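Local structure of Phenylalanine/tyrosine ammonia-lyase (Rhodosporidium toruloides, 1Y2M) at residues A127-L135 with V259-V269; R641-T650 with R670-R679. The protein catalyses the non-oxidative deamination of L-phenylalanine and L-tyrosine, releasing ammonium and forming trans-cinnamate and p-coumarate respectively. All blocks are in the same frame, centred on the assembly; numbering follows the deposited sequence.

Contact 1 (A127-L135 with V259-V269)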
ATOM      1  N   ALA B 127      28.181 -26.554 -26.836  1.00 29.13           N
ATOM      2  CA  ALA B 127      26.922 -25.810 -27.051  1.00 25.65           C
ATOM      3  C   ALA B 127      25.739 -26.564 -26.460  1.00 23.92           C
ATOM      4  O   ALA B 127      24.841 -25.959 -25.874  1.00 21.56           O
ATOM      5  CB  ALA B 127      26.685 -25.545 -28.557  1.00 26.17           C
ATOM      6  N   ILE B 128      25.719 -27.885 -26.635  1.00 18.65           N
ATOM      7  CA  ILE B 128      24.627 -28.682 -26.075  1.00 20.40           C
ATOM      8  C   ILE B 128      24.698 -28.568 -24.536  1.00 17.85           C
ATOM      9  O   ILE B 128      23.663 -28.360 -23.887  1.00 14.93           O
ATOM     10  CB  ILE B 128      24.646 -30.166 -26.585  1.00 21.72           C
ATOM     11  CG1 ILE B 128      24.120 -30.213 -28.030  1.00 21.22           C
ATOM     12  CG2 ILE B 128      23.749 -31.059 -25.732  1.00 22.08           C
ATOM     13  CD1 ILE B 128      24.423 -31.512 -28.795  1.00 25.51           C
ATOM     14  N   SER B 129      25.910 -28.701 -23.988  1.00 18.39           N
ATOM     15  CA  SER B 129      26.144 -28.545 -22.529  1.00 18.25           C
ATOM     16  C   SER B 129      25.751 -27.170 -21.961  1.00 16.93           C
ATOM     17  O   SER B 129      25.225 -27.067 -20.838  1.00 16.18           O
ATOM     18  CB  SER B 129      27.615 -28.831 -22.175  1.00 18.20           C
ATOM     19  OG  SER B 129      27.916 -30.208 -22.309  1.00 23.21           O
ATOM     20  N   LEU B 130      26.009 -26.107 -22.722  1.00 16.90           N
ATOM     21  CA  LEU B 130      25.666 -24.752 -22.282  1.00 16.93           C
ATOM     22  C   LEU B 130      24.173 -24.630 -22.134  1.00 12.92           C
ATOM     23  O   LEU B 130      23.685 -23.997 -21.189  1.00 15.48           O
ATOM     24  CB  LEU B 130      26.164 -23.705 -23.295  1.00 17.12           C
ATOM     25  CG  LEU B 130      25.827 -22.242 -22.977  1.00 22.10           C
ATOM     26  CD1 LEU B 130      26.298 -21.839 -21.588  1.00 20.96           C
ATOM     27  CD2 LEU B 130      26.433 -21.321 -24.054  1.00 20.70           C
ATOM     28  N   GLN B 131      23.405 -25.192 -23.065  1.00 12.39           N
ATOM     29  CA  GLN B 131      21.958 -25.046 -22.952  1.00 13.74           C
ATOM     30  C   GLN B 131      21.517 -25.775 -21.679  1.00  9.13           C
ATOM     31  O   GLN B 131      20.616 -25.333 -20.969  1.00 11.54           O
ATOM     32  CB  GLN B 131      21.188 -25.599 -24.169  1.00 14.13           C
ATOM     33  CG  GLN B 131      21.706 -25.222 -25.572  1.00  9.75           C
ATOM     34  CD  GLN B 131      22.109 -23.771 -25.654  1.00 16.59           C
ATOM     35  OE1 GLN B 131      21.292 -22.872 -25.395  1.00 16.13           O
ATOM     36  NE2 GLN B 131      23.365 -23.526 -26.002  1.00 15.03           N
ATOM     37  N   LYS B 132      22.133 -26.927 -21.423  1.00 13.16           N
ATOM     38  CA  LYS B 132      21.827 -27.723 -20.217  1.00 11.40           C
ATOM     39  C   LYS B 132      22.166 -26.954 -18.925  1.00  9.30           C
ATOM     40  O   LYS B 132      21.391 -26.996 -17.950  1.00  9.68           O
ATOM     41  CB  LYS B 132      22.546 -29.072 -20.263  1.00 10.73           C
ATOM     42  CG  LYS B 132      21.865 -30.044 -21.300  1.00 11.99           C
ATOM     43  CD  LYS B 132      22.584 -31.363 -21.451  1.00 13.79           C
ATOM     44  CE  LYS B 132      21.919 -32.268 -22.480  1.00 15.38           C
ATOM     45  NZ  LYS B 132      22.691 -33.554 -22.642  1.00 15.00           N
ATOM     46  N   ALA B 133      23.274 -26.245 -18.916  1.00  9.38           N
ATOM     47  CA  ALA B 133      23.589 -25.387 -17.727  1.00  9.59           C
ATOM     48  C   ALA B 133      22.588 -24.260 -17.565  1.00 11.59           C
ATOM     49  O   ALA B 133      22.291 -23.855 -16.449  1.00  9.89           O
ATOM     50  CB  ALA B 133      24.988 -24.802 -17.799  1.00 10.24           C
ATOM     51  N   LEU B 134      22.097 -23.713 -18.681  1.00 10.36           N
ATOM     52  CA  LEU B 134      21.073 -22.686 -18.586  1.00 12.06           C
ATOM     53  C   LEU B 134      19.802 -23.204 -17.924  1.00 10.74           C
ATOM     54  O   LEU B 134      19.259 -22.569 -16.973  1.00 14.09           O
ATOM     55  CB  LEU B 134      20.757 -22.113 -19.968  1.00 13.33           C
ATOM     56  CG  LEU B 134      21.901 -21.331 -20.590  1.00 18.28           C
ATOM     57  CD1 LEU B 134      21.509 -20.885 -22.036  1.00 27.98           C
ATOM     58  CD2 LEU B 134      22.331 -20.101 -19.737  1.00 22.17           C
ATOM     59  N   LEU B 135      19.344 -24.381 -18.366  1.00  9.78           N
ATOM     60  CA  LEU B 135      18.098 -24.950 -17.804  1.00 11.13           C
ATOM     61  C   LEU B 135      18.349 -25.374 -16.380  1.00 11.33           C
ATOM     62  O   LEU B 135      17.503 -25.219 -15.526  1.00 10.37           O
ATOM     63  CB  LEU B 135      17.599 -26.185 -18.591  1.00 13.05           C
ATOM     64  CG  LEU B 135      17.118 -25.964 -20.021  1.00 17.01           C
ATOM     65  CD1 LEU B 135      16.407 -27.201 -20.537  1.00 17.16           C
ATOM     66  CD2 LEU B 135      16.259 -24.746 -20.136  1.00 21.63           C
ATOM     67  N   VAL B 259      16.596 -31.612 -28.928  1.00 12.95           N
ATOM     68  CA  VAL B 259      17.894 -31.364 -28.311  1.00 12.14           C
ATOM     69  C   VAL B 259      18.261 -29.923 -28.629  1.00 14.17           C
ATOM     70  O   VAL B 259      18.375 -29.572 -29.822  1.00 15.45           O
ATOM     71  CB  VAL B 259      18.960 -32.329 -28.878  1.00 12.77           C
ATOM     72  CG1 VAL B 259      20.320 -32.002 -28.344  1.00 15.33           C
ATOM     73  CG2 VAL B 259      18.552 -33.765 -28.578  1.00 13.08           C
ATOM     74  N   LEU B 260      18.427 -29.102 -27.589  1.00 15.09           N
ATOM     75  CA  LEU B 260      18.627 -27.668 -27.767  1.00 12.62           C
ATOM     76  C   LEU B 260      20.038 -27.379 -28.242  1.00 16.70           C
ATOM     77  O   LEU B 260      21.031 -27.899 -27.704  1.00 17.96           O
ATOM     78  CB  LEU B 260      18.332 -26.897 -26.478  1.00 14.56           C
ATOM     79  CG  LEU B 260      16.909 -27.100 -25.943  1.00 15.29           C
ATOM     80  CD1 LEU B 260      16.649 -26.182 -24.771  1.00 21.34           C
ATOM     81  CD2 LEU B 260      15.849 -26.878 -27.006  1.00 14.19           C
ATOM     82  N   GLY B 261      20.111 -26.554 -29.277  1.00 15.55           N
ATOM     83  CA  GLY B 261      21.375 -26.150 -29.851  1.00 15.41           C
ATOM     84  C   GLY B 261      21.749 -24.737 -29.483  1.00 14.24           C
ATOM     85  O   GLY B 261      21.145 -24.127 -28.578  1.00 13.95           O
ATOM     86  N   PRO B 262      22.762 -24.187 -30.186  1.00 12.65           N
ATOM     87  CA  PRO B 262      23.236 -22.840 -29.939  1.00 12.72           C
ATOM     88  C   PRO B 262      22.098 -21.829 -29.992  1.00 12.74           C
ATOM     89  O   PRO B 262      21.269 -21.860 -30.901  1.00 12.51           O
ATOM     90  CB  PRO B 262      24.252 -22.590 -31.069  1.00 15.59           C
ATOM     91  CG  PRO B 262      24.611 -23.916 -31.562  1.00 17.65           C
ATOM     92  CD  PRO B 262      23.474 -24.845 -31.294  1.00 14.79           C
ATOM     93  N   LYS B 263      22.072 -20.997 -28.965  1.00 12.47           N
ATOM     94  CA  LYS B 263      21.125 -19.907 -28.772  1.00 13.53           C
ATOM     95  C   LYS B 263      19.702 -20.375 -28.461  1.00 12.71           C
ATOM     96  O   LYS B 263      18.855 -19.574 -28.052  1.00 12.63           O
ATOM     97  CB  LYS B 263      21.200 -18.931 -29.960  1.00 15.37           C
ATOM     98  CG  LYS B 263      20.150 -17.822 -30.012  1.00 13.57           C
ATOM     99  CD  LYS B 263      20.334 -16.749 -28.930  1.00 14.78           C
ATOM    100  CE  LYS B 263      18.986 -16.196 -28.492  1.00 18.46           C
ATOM    101  NZ  LYS B 263      18.243 -15.581 -29.602  1.00 13.88           N
ATOM    102  N   GLU B 264      19.423 -21.671 -28.576  1.00  9.99           N
ATOM    103  CA  GLU B 264      18.047 -22.119 -28.305  1.00  9.65           C
ATOM    104  C   GLU B 264      17.604 -22.117 -26.837  1.00  9.37           C
ATOM    105  O   GLU B 264      16.435 -21.844 -26.531  1.00 12.59           O
ATOM    106  CB  GLU B 264      17.778 -23.461 -28.968  1.00 10.90           C
ATOM    107  CG  GLU B 264      17.984 -23.402 -30.436  1.00 13.66           C
ATOM    108  CD  GLU B 264      17.539 -24.665 -31.176  1.00 15.98           C
ATOM    109  OE1 GLU B 264      17.673 -25.788 -30.626  1.00 17.04           O
ATOM    110  OE2 GLU B 264      17.082 -24.539 -32.321  1.00 14.00           O
ATOM    111  N   GLY B 265      18.542 -22.309 -25.915  1.00  9.99           N
ATOM    112  CA  GLY B 265      18.269 -22.095 -24.522  1.00 10.17           C
ATOM    113  C   GLY B 265      17.791 -20.677 -24.245  1.00 10.14           C
ATOM    114  O   GLY B 265      16.708 -20.483 -23.718  1.00 12.63           O
ATOM    115  N   LEU B 266      18.590 -19.682 -24.626  1.00 11.40           N
ATOM    116  CA  LEU B 266      18.192 -18.285 -24.385  1.00 11.33           C
ATOM    117  C   LEU B 266      16.976 -17.926 -25.204  1.00 11.76           C
ATOM    118  O   LEU B 266      16.094 -17.167 -24.747  1.00 13.05           O
ATOM    119  CB  LEU B 266      19.302 -17.289 -24.715  1.00 13.69           C
ATOM    120  CG  LEU B 266      20.506 -17.315 -23.792  1.00 15.69           C
ATOM    121  CD1 LEU B 266      21.498 -16.285 -24.265  1.00 18.97           C
ATOM    122  CD2 LEU B 266      20.070 -17.105 -22.358  1.00 18.91           C
ATOM    123  N   GLY B 267      16.901 -18.463 -26.413  1.00 10.29           N
ATOM    124  CA  GLY B 267      15.743 -18.231 -27.307  1.00 13.53           C
ATOM    125  C   GLY B 267      14.420 -18.673 -26.701  1.00 13.80           C
ATOM    126  O   GLY B 267      13.381 -18.025 -26.883  1.00 12.60           O
ATOM    127  N   LEU B 268      14.449 -19.756 -25.929  1.00 10.44           N
ATOM    128  CA  LEU B 268      13.253 -20.264 -25.301  1.00 10.49           C
ATOM    129  C   LEU B 268      13.008 -19.664 -23.953  1.00 11.20           C
ATOM    130  O   LEU B 268      11.858 -19.463 -23.599  1.00 12.54           O
ATOM    131  CB  LEU B 268      13.353 -21.754 -25.133  1.00 11.23           C
ATOM    132  CG  LEU B 268      13.151 -22.523 -26.429  1.00  9.65           C
ATOM    133  CD1 LEU B 268      13.595 -23.974 -26.209  1.00 11.40           C
ATOM    134  CD2 LEU B 268      11.691 -22.498 -26.906  1.00 12.14           C
ATOM    135  N   VAL B 269      14.068 -19.414 -23.171  1.00  9.90           N
ATOM    136  CA  VAL B 269      13.880 -18.992 -21.777  1.00 12.36           C
ATOM    137  C   VAL B 269      13.833 -17.498 -21.482  1.00 12.25           C
ATOM    138  O   VAL B 269      13.249 -17.098 -20.468  1.00 12.92           O
ATOM    139  CB  VAL B 269      14.875 -19.711 -20.799  1.00 13.69           C
ATOM    140  CG1 VAL B 269      14.859 -21.219 -21.104  1.00 13.82           C
ATOM    141  CG2 VAL B 269      16.221 -19.116 -20.864  1.00 21.38           C
TER
HETATM  142  O   HOH W   1      21.218 -28.846 -25.080  1.00 18.29           O
HETATM  143  O   HOH W   2      21.330 -20.218 -25.572  1.00 18.66           O
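Gln131 on helix 127-135 comes nearest to Gly265 at the start of helix 264-269, and the short axes of these two helices pass 9.2 Å apart with their N-to-C directions 32° from parallel. The loop leading into helix 264-269 thus lies against helix 125-138, with the buried Gln131 amide accepting from a first-turn N-H. Gln131 CG lies anti to the carbonyl carbon (chi1 -46°), and a second bend at chi2 folds the amide back along its own helix. Gln131 NE2 donates to Ala127 O at 2.8 Å, a carbonyl that also takes the helical bond from Gln131 N on its opposite face. Gln131 OE1 accepts from Gly265 N at 2.9 Å, the donor tilted 27° from the carbonyl plane, and a water joins OE1 to Leu266 N. The amide is therefore held at both ends, which fixes its rotation. Gln131 CD also lies 3.1 Å from Gly261 O. Replacing Gln131 with alanine would probably leave Gly265 N without its acceptor and open a gap beside Gly261. A second water bridges Ile128 O and Leu260 O. Apolar contacts flank this polar centre: Ala127 CB meets Pro262 CG, and Leu135 CD2 reaches Val269 CG1 at 3.9 Å. The Leu134 and Leu266 side chains cross at about a right angle, CD1 to CD2 4.1 Å. Just past Val269 comes Asn270, a probable cinnamate-binding residue. Leu135 and Val269 also pack on helix 215-225, Leu268 lies against helix 185-197, and Leu130 and Ala133 touch Tyr465 and Leu463 of the second subunit.

Contact 2 (R641-T650 with R670-R679)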
ATOM      1  N   ARG B 641     -48.897 -10.954  -4.336  1.00  8.07           N
ATOM      2  CA  ARG B 641     -47.802 -11.847  -4.052  1.00  9.00           C
ATOM      3  C   ARG B 641     -48.113 -13.276  -4.510  1.00  9.73           C
ATOM      4  O   ARG B 641     -47.288 -13.910  -5.165  1.00  9.89           O
ATOM      5  CB  ARG B 641     -47.520 -11.884  -2.582  1.00 11.33           C
ATOM      6  CG  ARG B 641     -46.845 -10.638  -2.142  1.00  9.31           C
ATOM      7  CD  ARG B 641     -46.876 -10.568  -0.609  1.00 12.21           C
ATOM      8  NE  ARG B 641     -46.058  -9.504  -0.037  1.00 13.83           N
ATOM      9  CZ  ARG B 641     -46.006  -9.271   1.274  1.00 10.80           C
ATOM     10  NH1 ARG B 641     -46.702 -10.006   2.116  1.00 13.82           N
ATOM     11  NH2 ARG B 641     -45.202  -8.346   1.738  1.00 16.01           N
ATOM     12  N   GLU B 642     -49.306 -13.780  -4.202  1.00 11.56           N
ATOM     13  CA  GLU B 642     -49.628 -15.158  -4.597  1.00 11.24           C
ATOM     14  C   GLU B 642     -49.631 -15.309  -6.102  1.00 13.16           C
ATOM     15  O   GLU B 642     -49.152 -16.328  -6.623  1.00 13.40           O
ATOM     16  CB  GLU B 642     -50.955 -15.619  -4.015  1.00 13.37           C
ATOM     17  CG  GLU B 642     -50.835 -16.258  -2.717  1.00 19.71           C
ATOM     18  CD  GLU B 642     -49.807 -17.374  -2.708  1.00 26.22           C
ATOM     19  OE1 GLU B 642     -49.843 -18.274  -3.570  1.00 26.58           O
ATOM     20  OE2 GLU B 642     -48.960 -17.339  -1.815  1.00 21.81           O
ATOM     21  N   THR B 643     -50.128 -14.292  -6.807  1.00  8.65           N
ATOM     22  CA  THR B 643     -50.147 -14.334  -8.261  1.00 10.98           C
ATOM     23  C   THR B 643     -48.711 -14.467  -8.793  1.00 11.62           C
ATOM     24  O   THR B 643     -48.461 -15.307  -9.671  1.00 11.60           O
ATOM     25  CB  THR B 643     -50.810 -13.111  -8.831  1.00 11.48           C
ATOM     26  OG1 THR B 643     -52.186 -13.118  -8.468  1.00 12.31           O
ATOM     27  CG2 THR B 643     -50.660 -13.062 -10.341  1.00 12.14           C
ATOM     28  N   PHE B 644     -47.762 -13.684  -8.260  1.00 10.10           N
ATOM     29  CA  PHE B 644     -46.351 -13.841  -8.604  1.00 11.01           C
ATOM     30  C   PHE B 644     -45.804 -15.225  -8.295  1.00 12.41           C
ATOM     31  O   PHE B 644     -45.178 -15.857  -9.141  1.00 10.83           O
ATOM     32  CB  PHE B 644     -45.524 -12.808  -7.814  1.00 12.91           C
ATOM     33  CG  PHE B 644     -44.043 -12.871  -8.058  1.00 12.23           C
ATOM     34  CD1 PHE B 644     -43.476 -12.221  -9.131  1.00 26.04           C
ATOM     35  CD2 PHE B 644     -43.203 -13.522  -7.158  1.00 10.81           C
ATOM     36  CE1 PHE B 644     -42.103 -12.258  -9.351  1.00 25.53           C
ATOM     37  CE2 PHE B 644     -41.820 -13.581  -7.363  1.00 13.54           C
ATOM     38  CZ  PHE B 644     -41.269 -12.960  -8.466  1.00 17.80           C
ATOM     39  N   TRP B 645     -45.962 -15.668  -7.057  1.00  8.95           N
ATOM     40  CA  TRP B 645     -45.233 -16.876  -6.631  1.00 10.18           C
ATOM     41  C   TRP B 645     -45.836 -18.167  -7.147  1.00 12.27           C
ATOM     42  O   TRP B 645     -45.157 -19.199  -7.170  1.00 15.20           O
ATOM     43  CB  TRP B 645     -45.140 -16.954  -5.118  1.00 10.16           C
ATOM     44  CG  TRP B 645     -44.226 -15.924  -4.548  1.00 10.50           C
ATOM     45  CD1 TRP B 645     -44.591 -14.813  -3.848  1.00 12.29           C
ATOM     46  CD2 TRP B 645     -42.789 -15.885  -4.644  1.00  9.28           C
ATOM     47  NE1 TRP B 645     -43.490 -14.102  -3.511  1.00 11.46           N
ATOM     48  CE2 TRP B 645     -42.366 -14.740  -3.971  1.00  9.47           C
ATOM     49  CE3 TRP B 645     -41.820 -16.730  -5.216  1.00 10.04           C
ATOM     50  CZ2 TRP B 645     -41.030 -14.389  -3.862  1.00 11.91           C
ATOM     51  CZ3 TRP B 645     -40.480 -16.356  -5.119  1.00 10.51           C
ATOM     52  CH2 TRP B 645     -40.101 -15.241  -4.410  1.00 10.62           C
ATOM     53  N   SER B 646     -47.099 -18.154  -7.518  1.00 11.67           N
ATOM     54  CA  SER B 646     -47.754 -19.387  -7.900  1.00 11.04           C
ATOM     55  C   SER B 646     -47.533 -19.723  -9.393  1.00 12.97           C
ATOM     56  O   SER B 646     -47.877 -20.830  -9.880  1.00 15.90           O
ATOM     57  CB  SER B 646     -49.245 -19.318  -7.545  1.00 13.40           C
ATOM     58  OG  SER B 646     -49.884 -18.353  -8.350  1.00 15.93           O
ATOM     59  N   ALA B 647     -46.967 -18.761 -10.113  1.00 11.67           N
ATOM     60  CA  ALA B 647     -46.700 -18.912 -11.527  1.00 13.84           C
ATOM     61  C   ALA B 647     -45.210 -19.067 -11.744  1.00 12.97           C
ATOM     62  O   ALA B 647     -44.411 -18.615 -10.962  1.00 12.27           O
ATOM     63  CB  ALA B 647     -47.207 -17.711 -12.287  1.00 15.67           C
ATOM     64  N   ALA B 648     -44.846 -19.662 -12.878  1.00 11.58           N
ATOM     65  CA  ALA B 648     -43.426 -19.762 -13.244  1.00 14.14           C
ATOM     66  C   ALA B 648     -42.745 -18.401 -13.419  1.00 13.18           C
ATOM     67  O   ALA B 648     -43.407 -17.403 -13.710  1.00 12.50           O
ATOM     68  CB  ALA B 648     -43.287 -20.559 -14.541  1.00 15.25           C
ATOM     69  N   SER B 649     -41.421 -18.372 -13.276  1.00 11.88           N
ATOM     70  CA  SER B 649     -40.645 -17.155 -13.477  1.00 11.01           C
ATOM     71  C   SER B 649     -40.760 -16.597 -14.903  1.00 12.98           C
ATOM     72  O   SER B 649     -40.536 -15.407 -15.129  1.00 13.03           O
ATOM     73  CB  SER B 649     -39.162 -17.355 -13.132  1.00 12.55           C
ATOM     74  OG  SER B 649     -38.660 -18.487 -13.838  1.00 13.69           O
ATOM     75  N   THR B 650     -41.078 -17.461 -15.866  1.00 11.03           N
ATOM     76  CA  THR B 650     -41.318 -17.023 -17.232  1.00  9.33           C
ATOM     77  C   THR B 650     -42.555 -16.137 -17.333  1.00 11.73           C
ATOM     78  O   THR B 650     -42.794 -15.558 -18.405  1.00 10.81           O
ATOM     79  CB  THR B 650     -41.474 -18.236 -18.195  1.00 10.19           C
ATOM     80  OG1 THR B 650     -42.247 -19.242 -17.549  1.00 10.17           O
ATOM     81  CG2 THR B 650     -40.119 -18.812 -18.524  1.00 11.54           C
ATOM     82  N   ARG B 670     -32.507 -15.987 -14.410  1.00  7.80           N
ATOM     83  CA  ARG B 670     -33.692 -16.588 -13.873  1.00  9.03           C
ATOM     84  C   ARG B 670     -34.018 -17.922 -14.566  1.00 11.36           C
ATOM     85  O   ARG B 670     -34.473 -18.877 -13.920  1.00 12.70           O
ATOM     86  CB  ARG B 670     -34.863 -15.586 -14.000  1.00  8.12           C
ATOM     87  CG  ARG B 670     -34.874 -14.467 -12.959  1.00  9.36           C
ATOM     88  CD  ARG B 670     -35.603 -14.924 -11.696  1.00 10.20           C
ATOM     89  NE  ARG B 670     -35.699 -13.843 -10.705  1.00  9.86           N
ATOM     90  CZ  ARG B 670     -34.790 -13.570  -9.802  1.00  9.20           C
ATOM     91  NH1 ARG B 670     -33.662 -14.256  -9.736  1.00  9.61           N
ATOM     92  NH2 ARG B 670     -35.012 -12.604  -8.929  1.00  8.15           N
ATOM     93  N   GLU B 671     -33.824 -17.978 -15.884  1.00  7.93           N
ATOM     94  CA  GLU B 671     -34.178 -19.150 -16.669  1.00  7.79           C
ATOM     95  C   GLU B 671     -32.984 -20.015 -16.962  1.00 10.72           C
ATOM     96  O   GLU B 671     -32.968 -21.182 -16.565  1.00 14.31           O
ATOM     97  CB  GLU B 671     -34.844 -18.756 -17.964  1.00  8.08           C
ATOM     98  CG  GLU B 671     -36.074 -17.921 -17.793  1.00  9.90           C
ATOM     99  CD  GLU B 671     -37.022 -18.373 -16.698  1.00 16.80           C
ATOM    100  OE1 GLU B 671     -37.265 -19.585 -16.536  1.00 17.25           O
ATOM    101  OE2 GLU B 671     -37.581 -17.485 -16.014  1.00 17.58           O
ATOM    102  N   GLU B 672     -31.959 -19.510 -17.650  1.00  8.78           N
ATOM    103  CA  GLU B 672     -30.866 -20.404 -18.023  1.00 11.65           C
ATOM    104  C   GLU B 672     -30.058 -20.889 -16.841  1.00 11.88           C
ATOM    105  O   GLU B 672     -29.683 -22.074 -16.786  1.00 11.83           O
ATOM    106  CB  GLU B 672     -29.909 -19.776 -19.030  1.00 12.84           C
ATOM    107  CG  GLU B 672     -30.487 -19.630 -20.417  1.00 15.68           C
ATOM    108  CD  GLU B 672     -29.449 -19.183 -21.451  1.00 18.98           C
ATOM    109  OE1 GLU B 672     -28.475 -19.936 -21.716  1.00 23.01           O
ATOM    110  OE2 GLU B 672     -29.621 -18.092 -22.035  1.00 19.85           O
ATOM    111  N   LEU B 673     -29.813 -20.005 -15.865  1.00 10.06           N
ATOM    112  CA  LEU B 673     -29.071 -20.378 -14.664  1.00 11.25           C
ATOM    113  C   LEU B 673     -29.964 -20.958 -13.574  1.00 11.00           C
ATOM    114  O   LEU B 673     -29.460 -21.554 -12.614  1.00 13.97           O
ATOM    115  CB  LEU B 673     -28.288 -19.197 -14.102  1.00 11.65           C
ATOM    116  CG  LEU B 673     -27.267 -18.540 -15.014  1.00 10.88           C
ATOM    117  CD1 LEU B 673     -26.401 -17.564 -14.212  1.00 11.13           C
ATOM    118  CD2 LEU B 673     -26.452 -19.572 -15.785  1.00 11.62           C
ATOM    119  N   GLY B 674     -31.272 -20.789 -13.694  1.00 10.12           N
ATOM    120  CA  GLY B 674     -32.198 -21.357 -12.732  1.00  9.97           C
ATOM    121  C   GLY B 674     -32.266 -20.670 -11.384  1.00 12.68           C
ATOM    122  O   GLY B 674     -32.789 -21.267 -10.437  1.00 12.61           O
ATOM    123  N   VAL B 675     -31.762 -19.437 -11.292  1.00  9.95           N
ATOM    124  CA  VAL B 675     -31.683 -18.683 -10.043  1.00  9.33           C
ATOM    125  C   VAL B 675     -32.956 -17.858  -9.899  1.00 11.36           C
ATOM    126  O   VAL B 675     -33.122 -16.884 -10.627  1.00  9.59           O
ATOM    127  CB  VAL B 675     -30.454 -17.746 -10.003  1.00 11.15           C
ATOM    128  CG1 VAL B 675     -30.480 -16.941  -8.769  1.00  8.76           C
ATOM    129  CG2 VAL B 675     -29.150 -18.570 -10.072  1.00 13.14           C
ATOM    130  N   LYS B 676     -33.814 -18.253  -8.953  1.00 11.22           N
ATOM    131  CA  LYS B 676     -35.169 -17.744  -8.802  1.00  8.34           C
ATOM    132  C   LYS B 676     -35.175 -16.658  -7.708  1.00  8.91           C
ATOM    133  O   LYS B 676     -34.327 -16.612  -6.799  1.00  9.67           O
ATOM    134  CB  LYS B 676     -36.148 -18.860  -8.434  1.00 11.15           C
ATOM    135  CG  LYS B 676     -36.237 -20.012  -9.458  1.00 11.22           C
ATOM    136  CD  LYS B 676     -36.403 -19.516 -10.947  1.00  9.44           C
ATOM    137  CE  LYS B 676     -36.650 -20.567 -12.055  1.00 17.94           C
ATOM    138  NZ  LYS B 676     -35.502 -21.412 -12.224  1.00 36.39           N
ATOM    139  N   ALA B 677     -36.187 -15.815  -7.761  1.00  8.67           N
ATOM    140  CA  ALA B 677     -36.526 -14.992  -6.598  1.00 10.28           C
ATOM    141  C   ALA B 677     -36.719 -15.908  -5.374  1.00 11.16           C
ATOM    142  O   ALA B 677     -37.104 -17.071  -5.516  1.00 10.11           O
ATOM    143  CB  ALA B 677     -37.771 -14.228  -6.859  1.00  9.87           C
ATOM    144  N   ARG B 678     -36.484 -15.360  -4.187  1.00  9.85           N
ATOM    145  CA  ARG B 678     -36.531 -16.115  -2.946  1.00  8.42           C
ATOM    146  C   ARG B 678     -37.618 -15.588  -2.045  1.00  9.68           C
ATOM    147  O   ARG B 678     -37.629 -14.393  -1.664  1.00  8.93           O
ATOM    148  CB  ARG B 678     -35.212 -16.019  -2.193  1.00  6.64           C
ATOM    149  CG  ARG B 678     -35.126 -17.008  -1.033  1.00  7.66           C
ATOM    150  CD  ARG B 678     -33.878 -16.801  -0.188  1.00  9.78           C
ATOM    151  NE  ARG B 678     -33.692 -17.958   0.716  1.00  8.41           N
ATOM    152  CZ  ARG B 678     -33.077 -19.090   0.381  1.00 10.58           C
ATOM    153  NH1 ARG B 678     -32.471 -19.242  -0.782  1.00  9.80           N
ATOM    154  NH2 ARG B 678     -33.040 -20.074   1.254  1.00  9.48           N
ATOM    155  N   ARG B 679     -38.549 -16.449  -1.705  1.00 11.72           N
ATOM    156  CA  ARG B 679     -39.700 -16.004  -0.913  1.00  9.55           C
ATOM    157  C   ARG B 679     -39.465 -15.956   0.568  1.00  8.31           C
ATOM    158  O   ARG B 679     -40.022 -15.109   1.224  1.00 10.19           O
ATOM    159  CB  ARG B 679     -40.903 -16.898  -1.152  1.00 10.37           C
ATOM    160  CG  ARG B 679     -42.182 -16.290  -0.649  1.00  8.46           C
ATOM    161  CD  ARG B 679     -43.439 -16.898  -1.214  1.00  9.20           C
ATOM    162  NE  ARG B 679     -44.628 -16.105  -0.909  1.00  8.62           N
ATOM    163  CZ  ARG B 679     -45.878 -16.454  -1.193  1.00 11.49           C
ATOM    164  NH1 ARG B 679     -46.165 -17.595  -1.854  1.00 10.57           N
ATOM    165  NH2 ARG B 679     -46.864 -15.619  -0.854  1.00 14.48           N
TER
HETATM  166  O   HOH W   3     -38.013 -14.983 -16.890  1.00 14.95           O
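Arg679 lies flat over one face of the Trp645 indole where, in the C-terminal helical part of this PAL/histidase-family lyase, the end of helix 619-646 packs on the extended chain after helix 662-672. The guanidinium is 9° from parallel to the indole, Arg679 NE standing 3.2 Å from Trp645 CD1. Behind it, the aliphatic part of the arginine makes a CH-pi contact: Arg679 CD sits 3.4 Å from the centroid of the five-membered ring of Trp645, 3° off its normal. CG of Arg679 is anti to the backbone N (chi1 -165°) and the chain stays extended to NE, so that its run from CB to NE passes over the indole from CZ2 to CD1. Its far end forms a salt bridge with Glu642, NH1 and NH2 both gripping OE2 end-on, with that oxygen in the guanidinium plane. The opposite indole face is covered by Phe644 CD2. At the six-membered end, Ala677 CB approaches Trp645 CH2 at 3.5 Å and also meets the edge of the Phe644 ring. Nearer the start of the second segment, Ser649 OG donates to Glu671 OE2 at 2.6 Å on its syn side, and a water bridges that same oxygen to Ser649 O.

Farther out, Arg679 NE forms a salt bridge with Glu459, so the cation probably shares its charge between two acids. Arg678 NE forms a salt bridge with Glu136 of the second subunit, linking this chain to the tetramer interface. Ala677 is backed by Gln533 and Asp536 of helix 506-560; Asp536 in turn forms a salt bridge with Arg670, whose NH1 donates to Val675 O at 2.8 Å from above the carbonyl plane.

Overall arrangement
The two contacts come in series along the chain, contact 1 closing before contact 2 opens, and lie on opposite sides of the chain's centre. Their centres are 63 Å apart and their nearest atoms about 39 Å, so neither touches the other. Contact 1 joins helix 125-138 to helix 264-269; contact 2 joins the end of helix 619-646 to the end of helix 662-672 and the chain beyond it. They share no helix or sheet. Both, however, border the second subunit: helix 125-138 packs on it in contact 1, and in contact 2 Arg678 pairs with its Glu136, which lies on that subunit's own copy of helix 125-138. Distant regions of one chain thus both take part in building the homotetramer.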